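PDB 4K82: Lv-ranaspumin (Lv-RSN-1) from Leptodactylus vastus, which is a surfactant protein of the frog's foam nest and probably helps to form and stabilise the foam by lowering surface tension. Local coordinates for residues A[17-22]-A[98-103]; A[27-32]-A[60-65]. All blocks are in the same frame, centred on the assembly; numbering follows the deposited sequence. Where two conformers were deposited one is given.

Contact 1: residues A[17-22]-A[98-103]; sequences ACLTKA and KLLKEL
Leu19 and Leu99 both hold CG anti to the backbone N (chi1 177° and -177°), so that the two side chains meet tip to tip, from helix 14-24 and helix 89-102. Leu103 instead has CG beside its own N and anti to the carbonyl carbon (chi1 -61°), and so leans obliquely across Thr20. This is leucine-rich helix-to-helix packing in an all-helical fold, made without a hydrogen bond between the two segments. A single methyl of Leu19 does most of the work: its CD2 meets Leu99 CD2 at 3.8 Å and, more loosely, Leu100 CD2 at 4.2 Å. The same methyl also lies 4.2 Å from Leu103 CD1, so three leucines of helix 89-102 and its end gather round it. Helix 29-42 adds to this packing, with Leu29 against Leu19 and Ile37 against Leu100. Leu103 sits where the helix has just ended, and its side chain also packs on Leu23. An alanine at Leu103 would remove CG and both methyls, and would probably loosen the packing over Thr20 and beside Leu19. Behind the interface Cys18 is tied to Cys67 by a disulfide. Thr20 keeps OG1 beside its own N and hydrogen-bonds through it to Thr16 O, one turn back; against Leu103 the same oxygen makes only van der Waals contact, 3.5 Å from CD2 and 3.6 Å from CD1.

Contact 2: residues A[27-32]-A[60-65]; sequences GDLLVE and RTLERA
The guanidinium of Arg64 meets the carboxylate of Glu32 at its edge, with Glu32 CD in the guanidinium plane, while the two flat groups stand nearly perpendicular, 82° apart. One nitrogen carries the salt bridge: Arg64 NH2 gives a hydrogen bond to the syn lone pair of Glu32 OE2 at 2.8 Å, fairly straight at 157°, and a weak one to OE1 at 3.2 Å. The chain of Arg64 bends at chi3 (52°), which lets NH2 reach the carboxylate. Because the planes are crossed, this is not the flat two-nitrogen pairing; NH1 turns instead to a water that also donates to Glu32 OE2 and Asp28 OD2. Lys139 beside Asp28 and Arg64 beside Glu32 would each probably favour the ionised carboxylate. Another water donates to both Glu32 OE1 and Thr61 O, the latter at 2.8 Å. Beside this polar group the contact is greasy. Leu29, with CG anti to its backbone N, crosses Thr61 obliquely and sets CD1 3.7 Å from Thr61 CG2, while its CD2 packs on Ala65 CB at 4.0 Å. The Thr61 methyl touches Glu32 OE1 too, whereas its hydroxyl OG1 bonds back to Leu57 O. Leu29 packed on Thr61 and Ala65, with a salt bridge and waters alongside, joins the start of helix 29-42 to the end of helix 48-64, two consecutive antiparallel helices forming a helical hairpin.

Overall arrangement
From the N terminus, helix 14-24 supplies the first half of contact 1, and a short turn leads into helix 29-42, whose first turn begins contact 2. The chain doubles back through helix 48-64 and closes contact 2 at 60-65, a short loop of two helices. It then passes through helix 69-76 before helix 89-102 returns to helix 14-24 and closes contact 1. The smaller loop therefore lies wholly within the larger one, and the two do not cross. Their centres are about 12 Å apart, and they touch directly: Leu29 CD2 lies 3.7 Å from Ala22 CB. Together they tie four helices of the N-terminal half into one packed unit.

Contact 1: residues A[17-22]-A[98-103]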
ATOM      1  N   ALA A  17       8.220  19.397  10.783  1.00 28.83           N
ATOM      2  CA  ALA A  17       8.391  20.382   9.731  1.00 33.39           C
ATOM      3  C   ALA A  17       8.761  19.697   8.422  1.00 33.64           C
ATOM      4  O   ALA A  17       8.196  19.994   7.369  1.00 30.85           O
ATOM      5  CB  ALA A  17       9.468  21.383  10.118  1.00 38.47           C
ATOM      6  N   CYS A  18       9.721  18.783   8.502  1.00 31.27           N
ATOM      7  CA  CYS A  18      10.222  18.089   7.326  1.00 27.03           C
ATOM      8  C   CYS A  18       9.110  17.244   6.706  1.00 28.13           C
ATOM      9  O   CYS A  18       8.944  17.212   5.483  1.00 30.93           O
ATOM     10  CB  CYS A  18      11.417  17.213   7.705  1.00 33.64           C
ATOM     11  SG  CYS A  18      12.096  16.211   6.357  1.00 37.42           S
ATOM     12  N   LEU A  19       8.359  16.563   7.565  1.00 28.09           N
ATOM     13  CA  LEU A  19       7.254  15.723   7.125  1.00 26.78           C
ATOM     14  C   LEU A  19       6.191  16.562   6.427  1.00 27.21           C
ATOM     15  O   LEU A  19       5.694  16.192   5.363  1.00 26.92           O
ATOM     16  CB  LEU A  19       6.635  14.993   8.321  1.00 22.55           C
ATOM     17  CG  LEU A  19       5.426  14.129   7.989  1.00 27.57           C
ATOM     18  CD1 LEU A  19       5.824  13.044   6.985  1.00 27.32           C
ATOM     19  CD2 LEU A  19       4.864  13.526   9.264  1.00 25.27           C
ATOM     20  N   THR A  20       5.848  17.693   7.040  1.00 29.30           N
ATOM     21  CA  THR A  20       4.863  18.625   6.494  1.00 28.41           C
ATOM     22  C   THR A  20       5.189  19.035   5.055  1.00 29.13           C
ATOM     23  O   THR A  20       4.335  18.980   4.165  1.00 30.49           O
ATOM     24  CB  THR A  20       4.770  19.895   7.371  1.00 31.71           C
ATOM     25  OG1 THR A  20       4.351  19.537   8.693  1.00 33.93           O
ATOM     26  CG2 THR A  20       3.788  20.885   6.786  1.00 31.82           C
ATOM     27  N   LYS A  21       6.432  19.439   4.829  1.00 30.00           N
ATOM     28  CA  LYS A  21       6.844  19.853   3.497  1.00 36.17           C
ATOM     29  C   LYS A  21       6.871  18.656   2.549  1.00 36.51           C
ATOM     30  O   LYS A  21       6.446  18.751   1.392  1.00 35.39           O
ATOM     31  CB  LYS A  21       8.218  20.525   3.546  1.00 33.63           C
ATOM     32  CG  LYS A  21       8.564  21.282   2.269  1.00 47.16           C
ATOM     33  CD  LYS A  21      10.030  21.682   2.222  1.00 57.85           C
ATOM     34  CE  LYS A  21      10.938  20.458   2.233  1.00 60.35           C
ATOM     35  NZ  LYS A  21      10.460  19.359   1.329  1.00 47.01           N
ATOM     36  N   ALA A  22       7.365  17.527   3.053  1.00 32.70           N
ATOM     37  CA  ALA A  22       7.502  16.323   2.247  1.00 31.66           C
ATOM     38  C   ALA A  22       6.159  15.853   1.677  1.00 31.54           C
ATOM     39  O   ALA A  22       6.099  15.341   0.560  1.00 34.15           O
ATOM     40  CB  ALA A  22       8.151  15.216   3.062  1.00 31.67           C
ATOM     41  N   LYS A  98      -2.071  10.214  14.104  1.00 21.54           N
ATOM     42  CA  LYS A  98      -2.641  11.442  14.666  1.00 28.08           C
ATOM     43  C   LYS A  98      -2.002  12.688  14.059  1.00 26.54           C
ATOM     44  O   LYS A  98      -2.700  13.644  13.698  1.00 30.73           O
ATOM     45  CB  LYS A  98      -2.498  11.466  16.191  1.00 27.00           C
ATOM     46  CG  LYS A  98      -3.220  10.331  16.911  1.00 37.51           C
ATOM     47  CD  LYS A  98      -3.072  10.456  18.428  1.00 45.64           C
ATOM     48  CE  LYS A  98      -3.090   9.094  19.129  1.00 48.63           C
ATOM     49  NZ  LYS A  98      -4.452   8.491  19.264  1.00 55.16           N
ATOM     50  N   LEU A  99      -0.677  12.666  13.933  1.00 26.22           N
ATOM     51  CA  LEU A  99       0.044  13.781  13.332  1.00 26.37           C
ATOM     52  C   LEU A  99      -0.427  14.047  11.898  1.00 28.48           C
ATOM     53  O   LEU A  99      -0.630  15.204  11.508  1.00 28.94           O
ATOM     54  CB  LEU A  99       1.559  13.524  13.357  1.00 26.61           C
ATOM     55  CG  LEU A  99       2.440  14.645  12.813  1.00 27.22           C
ATOM     56  CD1 LEU A  99       2.206  15.935  13.583  1.00 28.66           C
ATOM     57  CD2 LEU A  99       3.911  14.244  12.866  1.00 29.59           C
ATOM     58  N   LEU A 100      -0.591  12.983  11.112  1.00 25.41           N
ATOM     59  CA  LEU A 100      -1.007  13.137   9.725  1.00 27.27           C
ATOM     60  C   LEU A 100      -2.361  13.835   9.651  1.00 32.45           C
ATOM     61  O   LEU A 100      -2.569  14.712   8.821  1.00 31.58           O
ATOM     62  CB  LEU A 100      -1.048  11.788   8.995  1.00 28.60           C
ATOM     63  CG  LEU A 100       0.317  11.175   8.679  1.00 28.64           C
ATOM     64  CD1 LEU A 100       0.149   9.835   7.976  1.00 29.32           C
ATOM     65  CD2 LEU A 100       1.159  12.119   7.814  1.00 28.79           C
ATOM     66  N   LYS A 101      -3.264  13.474  10.555  1.00 30.99           N
ATOM     67  CA  LYS A 101      -4.576  14.107  10.600  1.00 33.15           C
ATOM     68  C   LYS A 101      -4.469  15.578  11.010  1.00 35.24           C
ATOM     69  O   LYS A 101      -5.181  16.426  10.478  1.00 36.67           O
ATOM     70  CB  LYS A 101      -5.510  13.327  11.524  1.00 32.54           C
ATOM     71  CG  LYS A 101      -5.775  11.908  11.045  1.00 39.43           C
ATOM     72  CD  LYS A 101      -6.278  11.021  12.175  1.00 46.93           C
ATOM     73  CE  LYS A 101      -7.698  11.373  12.598  1.00 56.11           C
ATOM     74  NZ  LYS A 101      -8.732  10.625  11.822  1.00 48.61           N
ATOM     75  N   GLU A 102      -3.563  15.876  11.939  1.00 34.23           N
ATOM     76  CA  GLU A 102      -3.298  17.260  12.332  1.00 37.49           C
ATOM     77  C   GLU A 102      -2.752  18.085  11.168  1.00 36.05           C
ATOM     78  O   GLU A 102      -2.984  19.293  11.092  1.00 41.45           O
ATOM     79  CB  GLU A 102      -2.325  17.320  13.517  1.00 37.71           C
ATOM     80  CG  GLU A 102      -2.938  16.908  14.852  1.00 45.32           C
ATOM     81  CD  GLU A 102      -1.965  17.038  16.014  1.00 52.55           C
ATOM     82  OE1 GLU A 102      -0.767  17.289  15.762  1.00 50.00           O
ATOM     83  OE2 GLU A 102      -2.396  16.890  17.181  1.00 51.12           O
ATOM     84  N   LEU A 103      -2.028  17.432  10.261  1.00 33.67           N
ATOM     85  CA  LEU A 103      -1.474  18.107   9.090  1.00 34.75           C
ATOM     86  C   LEU A 103      -2.475  18.203   7.944  1.00 33.52           C
ATOM     87  O   LEU A 103      -2.130  18.671   6.849  1.00 38.41           O
ATOM     88  CB  LEU A 103      -0.217  17.396   8.602  1.00 30.42           C
ATOM     89  CG  LEU A 103       0.935  17.330   9.601  1.00 37.70           C
ATOM     90  CD1 LEU A 103       2.143  16.688   8.929  1.00 30.45           C
ATOM     91  CD2 LEU A 103       1.267  18.712  10.134  1.00 40.73           C
TER

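Contact 2: residues A[27-32]-A[60-65]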
ATOM      1  N   GLY A  27       5.348  13.119  -4.912  1.00 48.94           N
ATOM      2  CA  GLY A  27       5.856  11.822  -4.516  1.00 44.47           C
ATOM      3  C   GLY A  27       4.775  10.929  -3.939  1.00 36.00           C
ATOM      4  O   GLY A  27       3.583  11.246  -3.989  1.00 39.67           O
ATOM      5  N   ASP A  28       5.199   9.807  -3.376  1.00 31.92           N
ATOM      6  CA  ASP A  28       4.254   8.777  -2.961  1.00 26.45           C
ATOM      7  C   ASP A  28       4.120   8.682  -1.457  1.00 25.19           C
ATOM      8  O   ASP A  28       3.540   7.728  -0.969  1.00 24.87           O
ATOM      9  CB  ASP A  28       4.705   7.424  -3.498  1.00 31.80           C
ATOM     10  CG  ASP A  28       4.680   7.374  -5.000  1.00 39.27           C
ATOM     11  OD1 ASP A  28       3.874   8.127  -5.582  1.00 37.49           O
ATOM     12  OD2 ASP A  28       5.464   6.605  -5.593  1.00 40.57           O
ATOM     13  N   LEU A  29       4.670   9.656  -0.737  1.00 25.77           N
ATOM     14  CA  LEU A  29       4.814   9.536   0.710  1.00 21.85           C
ATOM     15  C   LEU A  29       3.512   9.226   1.435  1.00 22.44           C
ATOM     16  O   LEU A  29       3.483   8.317   2.256  1.00 21.58           O
ATOM     17  CB  LEU A  29       5.461  10.783   1.304  1.00 24.01           C
ATOM     18  CG  LEU A  29       5.762  10.700   2.798  1.00 22.51           C
ATOM     19  CD1 LEU A  29       6.674   9.514   3.101  1.00 21.84           C
ATOM     20  CD2 LEU A  29       6.392  11.998   3.284  1.00 23.51           C
ATOM     21  N   LEU A  30       2.448   9.974   1.151  1.00 21.21           N
ATOM     22  CA  LEU A  30       1.185   9.761   1.867  1.00 20.78           C
ATOM     23  C   LEU A  30       0.678   8.332   1.667  1.00 23.11           C
ATOM     24  O   LEU A  30       0.286   7.653   2.624  1.00 20.67           O
ATOM     25  CB  LEU A  30       0.114  10.766   1.437  1.00 28.03           C
ATOM     26  CG  LEU A  30      -1.229  10.538   2.148  1.00 29.61           C
ATOM     27  CD1 LEU A  30      -1.078  10.681   3.659  1.00 28.90           C
ATOM     28  CD2 LEU A  30      -2.326  11.464   1.618  1.00 36.96           C
ATOM     29  N   VAL A  31       0.687   7.874   0.422  1.00 22.23           N
ATOM     30  CA  VAL A  31       0.263   6.513   0.105  1.00 20.21           C
ATOM     31  C   VAL A  31       1.118   5.477   0.830  1.00 16.84           C
ATOM     32  O   VAL A  31       0.590   4.536   1.433  1.00 18.91           O
ATOM     33  CB  VAL A  31       0.300   6.269  -1.420  1.00 22.58           C
ATOM     34  CG1 VAL A  31       0.196   4.779  -1.739  1.00 24.16           C
ATOM     35  CG2 VAL A  31      -0.813   7.065  -2.109  1.00 20.72           C
ATOM     36  N   GLU A  32       2.438   5.679   0.832  1.00 17.28           N
ATOM     37  CA  GLU A  32       3.338   4.722   1.458  1.00 18.65           C
ATOM     38  C   GLU A  32       3.147   4.676   2.973  1.00 18.11           C
ATOM     39  O   GLU A  32       3.217   3.603   3.582  1.00 18.94           O
ATOM     40  CB  GLU A  32       4.791   5.053   1.115  1.00 21.24           C
ATOM     41  CG  GLU A  32       5.111   4.866  -0.364  1.00 24.93           C
ATOM     42  CD  GLU A  32       6.543   5.228  -0.702  1.00 36.02           C
ATOM     43  OE1 GLU A  32       6.969   6.351  -0.354  1.00 41.96           O
ATOM     44  OE2 GLU A  32       7.237   4.388  -1.313  1.00 45.69           O
ATOM     45  N   ARG A  60      12.993   3.807   6.139  1.00 18.56           N
ATOM     46  CA  ARG A  60      13.455   3.961   4.759  1.00 18.85           C
ATOM     47  C   ARG A  60      12.563   4.899   3.971  1.00 18.14           C
ATOM     48  O   ARG A  60      13.038   5.727   3.201  1.00 20.64           O
ATOM     49  CB  ARG A  60      13.526   2.607   4.049  1.00 26.00           C
ATOM     50  CG  ARG A  60      14.638   1.696   4.543  1.00 36.97           C
ATOM     51  CD  ARG A  60      14.751   0.460   3.665  1.00 50.96           C
ATOM     52  NE  ARG A  60      13.555  -0.369   3.754  1.00 50.37           N
ATOM     53  CZ  ARG A  60      13.470  -1.483   4.475  1.00 40.73           C
ATOM     54  NH1 ARG A  60      12.337  -2.168   4.499  1.00 48.68           N
ATOM     55  NH2 ARG A  60      14.520  -1.920   5.160  1.00 52.22           N
ATOM     56  N   THR A  61      11.253   4.740   4.130  1.00 19.06           N
ATOM     57  CA  THR A  61      10.300   5.575   3.425  1.00 19.14           C
ATOM     58  C   THR A  61      10.497   7.051   3.769  1.00 20.17           C
ATOM     59  O   THR A  61      10.484   7.901   2.888  1.00 18.73           O
ATOM     60  CB  THR A  61       8.865   5.142   3.772  1.00 18.53           C
ATOM     61  OG1 THR A  61       8.662   3.805   3.309  1.00 21.28           O
ATOM     62  CG2 THR A  61       7.848   6.053   3.132  1.00 22.65           C
ATOM     63  N   LEU A  62      10.698   7.352   5.050  1.00 20.53           N
ATOM     64  CA  LEU A  62      10.926   8.742   5.459  1.00 14.48           C
ATOM     65  C   LEU A  62      12.256   9.280   4.934  1.00 18.02           C
ATOM     66  O   LEU A  62      12.335  10.431   4.504  1.00 20.38           O
ATOM     67  CB  LEU A  62      10.827   8.883   6.971  1.00 18.37           C
ATOM     68  CG  LEU A  62       9.377   8.714   7.414  1.00 20.82           C
ATOM     69  CD1 LEU A  62       9.354   8.461   8.895  1.00 20.69           C
ATOM     70  CD2 LEU A  62       8.565   9.948   7.044  1.00 21.26           C
ATOM     71  N   GLU A  63      13.283   8.443   4.959  1.00 21.92           N
ATOM     72  CA  GLU A  63      14.589   8.858   4.441  1.00 20.11           C
ATOM     73  C   GLU A  63      14.512   9.237   2.966  1.00 23.44           C
ATOM     74  O   GLU A  63      15.094  10.243   2.540  1.00 23.90           O
ATOM     75  CB  GLU A  63      15.625   7.764   4.654  1.00 23.40           C
ATOM     76  CG  GLU A  63      15.988   7.557   6.113  1.00 36.71           C
ATOM     77  CD  GLU A  63      17.350   6.917   6.291  1.00 50.08           C
ATOM     78  OE1 GLU A  63      18.158   6.968   5.339  1.00 54.49           O
ATOM     79  OE2 GLU A  63      17.614   6.370   7.385  1.00 54.06           O
ATOM     80  N   ARG A  64      13.781   8.440   2.193  0.55 20.40           N
ATOM     81  CA  ARG A  64      13.629   8.690   0.762  0.55 20.64           C
ATOM     82  C   ARG A  64      12.943  10.028   0.498  0.55 26.91           C
ATOM     83  O   ARG A  64      13.091  10.614  -0.579  0.55 28.53           O
ATOM     84  CB  ARG A  64      12.840   7.550   0.105  0.55 24.77           C
ATOM     85  CG  ARG A  64      13.601   6.236   0.049  0.55 25.28           C
ATOM     86  CD  ARG A  64      12.695   5.084  -0.364  0.55 29.26           C
ATOM     87  NE  ARG A  64      11.961   5.389  -1.589  0.55 32.29           N
ATOM     88  CZ  ARG A  64      10.638   5.361  -1.690  0.55 37.06           C
ATOM     89  NH1 ARG A  64      10.052   5.656  -2.842  0.55 35.59           N
ATOM     90  NH2 ARG A  64       9.898   5.025  -0.641  0.55 34.28           N
ATOM     91  N   ALA A  65      12.189  10.506   1.482  1.00 21.09           N
ATOM     92  CA  ALA A  65      11.500  11.782   1.367  1.00 25.88           C
ATOM     93  C   ALA A  65      12.325  12.924   1.947  1.00 26.34           C
ATOM     94  O   ALA A  65      11.912  14.084   1.901  1.00 28.10           O
ATOM     95  CB  ALA A  65      10.134  11.713   2.043  1.00 27.28           C
TER
HETATM   96  O   HOH W   1       7.208   5.105  -4.214  1.00 38.22           O
HETATM   97  O   HOH W   2       7.245   2.351   1.429  1.00 30.93           O
HETATM   98  O   HOH W   3       9.178   8.141   0.405  1.00 31.15           O